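Local coordinates for protein Exo-poly-alpha-D-galacturonosidase (PDB 3JUR) that probably hydrolyses polygalacturonate chains of pectin as a hyperthermoactive exopolygalacturonase of glycosyl hydrolase family 28, at residues 141-144 / 150-153. Sequence-based numbering, arbitrary orientation.
Sequences HWWP and DFGW
The long loop between strand 132-134 and helix 161-173, an excursion from the parallel beta-helix of this family 28 glycosidase, folds back on itself where Trp143 and Pro144 meet Phe151, Gly152 and Trp153. Trp143 and Pro144 begin a 3-10 segment; Trp143 CB and Pro144 CD lie against the carbonyl oxygen of Phe151, and Pro144 CB and CG against the Gly152 peptide. At one end lies an offset edge-to-face aromatic pair: the edge of Phe151 is directed toward the face of the six-membered ring of Trp143, with planes at 83° and centroids 6.0 Å apart. The contact is light, its closest side-chain atoms being Trp143 CE3 and Phe151 CD1 at 4.1 Å. The indole of Trp143 is further held by a hydrogen bond that NE1 donates to Ser211 O.

In the middle, the pyrrolidine of Pro144 lies against the Gly152 peptide, CB being 3.9 Å from Gly152 C. Gly152 has a positive phi (98°), and with no side chain of its own it lets the proline ring settle on its peptide. Trp153 turns its indole away from the 3-10 segment, with CG anti to the backbone N (chi1 -174°), and NE1 donates to Leu157 O. The five-membered ring still reaches the 3-10 segment at its edge: Pro144 O sits near the ring plane, 3.2 Å from Trp153 CD1.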
loop_
_atom_site.group_PDB
_atom_site.type_symbol
_atom_site.label_atom_id
_atom_site.label_comp_id
_atom_site.label_asym_id
_atom_site.label_seq_id
_atom_site.Cartn_x
_atom_site.Cartn_y
_atom_site.Cartn_z
ATOM N N HIS D 141 -50.656 -11.040 4.121
ATOM C CA HIS D 141 -50.717 -11.835 5.353
ATOM C C HIS D 141 -49.556 -11.570 6.313
ATOM O O HIS D 141 -48.378 -11.686 5.938
ATOM C CB HIS D 141 -50.832 -13.329 5.020
ATOM C CG HIS D 141 -51.981 -13.653 4.113
ATOM N ND1 HIS D 141 -51.861 -13.675 2.738
ATOM C CD2 HIS D 141 -53.277 -13.945 4.382
ATOM C CE1 HIS D 141 -53.030 -13.980 2.201
ATOM N NE2 HIS D 141 -53.905 -14.150 3.176
ATOM N N TRP D 142 -49.905 -11.211 7.551
ATOM C CA TRP D 142 -48.946 -10.850 8.612
ATOM C C TRP D 142 -48.140 -9.559 8.379
ATOM O O TRP D 142 -48.094 -8.695 9.258
ATOM C CB TRP D 142 -47.976 -12.003 8.929
ATOM C CG TRP D 142 -48.623 -13.290 9.378
ATOM C CD1 TRP D 142 -48.632 -14.473 8.701
ATOM C CD2 TRP D 142 -49.329 -13.524 10.605
ATOM N NE1 TRP D 142 -49.300 -15.430 9.422
ATOM C CE2 TRP D 142 -49.740 -14.876 10.596
ATOM C CE3 TRP D 142 -49.663 -12.722 11.706
ATOM C CZ2 TRP D 142 -50.465 -15.450 11.649
ATOM C CZ3 TRP D 142 -50.385 -13.293 12.754
ATOM C CH2 TRP D 142 -50.776 -14.646 12.714
ATOM N N TRP D 143 -47.494 -9.439 7.215
ATOM C CA TRP D 143 -46.563 -8.324 6.957
ATOM C C TRP D 143 -47.182 -6.918 7.013
ATOM O O TRP D 143 -46.523 -5.987 7.488
ATOM C CB TRP D 143 -45.787 -8.506 5.637
ATOM C CG TRP D 143 -44.813 -9.664 5.611
ATOM C CD1 TRP D 143 -44.395 -10.414 6.670
ATOM C CD2 TRP D 143 -44.119 -10.171 4.463
ATOM N NE1 TRP D 143 -43.498 -11.370 6.253
ATOM C CE2 TRP D 143 -43.310 -11.244 4.903
ATOM C CE3 TRP D 143 -44.099 -9.820 3.103
ATOM C CZ2 TRP D 143 -42.491 -11.974 4.032
ATOM C CZ3 TRP D 143 -43.291 -10.551 2.234
ATOM C CH2 TRP D 143 -42.492 -11.617 2.707
ATOM N N PRO D 144 -48.435 -6.750 6.532
ATOM C CA PRO D 144 -49.062 -5.432 6.679
ATOM C C PRO D 144 -49.068 -4.894 8.116
ATOM O O PRO D 144 -49.107 -3.675 8.311
ATOM C CB PRO D 144 -50.490 -5.670 6.194
ATOM C CG PRO D 144 -50.350 -6.741 5.188
ATOM C CD PRO D 144 -49.249 -7.641 5.679
ATOM N N ASP D 150 -44.581 -0.701 1.268
ATOM C CA ASP D 150 -43.941 -1.678 0.377
ATOM C C ASP D 150 -44.136 -3.127 0.844
ATOM O O ASP D 150 -43.873 -4.065 0.085
ATOM C CB ASP D 150 -42.453 -1.360 0.170
ATOM C CG ASP D 150 -41.850 -0.605 1.333
ATOM O OD1 ASP D 150 -42.214 0.580 1.510
ATOM O OD2 ASP D 150 -41.013 -1.184 2.064
ATOM N N PHE D 151 -44.618 -3.298 2.078
ATOM C CA PHE D 151 -44.941 -4.624 2.609
ATOM C C PHE D 151 -46.434 -4.825 2.899
ATOM O O PHE D 151 -46.816 -5.599 3.785
ATOM C CB PHE D 151 -44.063 -4.957 3.823
ATOM C CG PHE D 151 -42.602 -5.151 3.480
ATOM C CD1 PHE D 151 -42.195 -6.218 2.678
ATOM C CD2 PHE D 151 -41.640 -4.262 3.949
ATOM C CE1 PHE D 151 -40.856 -6.399 2.353
ATOM C CE2 PHE D 151 -40.290 -4.435 3.636
ATOM C CZ PHE D 151 -39.899 -5.508 2.836
ATOM N N GLY D 152 -47.275 -4.120 2.146
ATOM C CA GLY D 152 -48.706 -4.393 2.140
ATOM C C GLY D 152 -49.592 -3.525 3.009
ATOM O O GLY D 152 -50.812 -3.566 2.858
ATOM N N TRP D 153 -48.997 -2.752 3.921
ATOM C CA TRP D 153 -49.774 -1.850 4.778
ATOM C C TRP D 153 -50.448 -0.767 3.950
ATOM O O TRP D 153 -49.826 -0.168 3.067
ATOM C CB TRP D 153 -48.923 -1.198 5.874
ATOM C CG TRP D 153 -49.750 -0.368 6.851
ATOM C CD1 TRP D 153 -50.524 -0.842 7.872
ATOM C CD2 TRP D 153 -49.892 1.065 6.878
ATOM N NE1 TRP D 153 -51.133 0.200 8.535
ATOM C CE2 TRP D 153 -50.761 1.380 7.949
ATOM C CE3 TRP D 153 -49.364 2.111 6.108
ATOM C CZ2 TRP D 153 -51.114 2.696 8.269
ATOM C CZ3 TRP D 153 -49.714 3.420 6.427
ATOM C CH2 TRP D 153 -50.583 3.700 7.499
#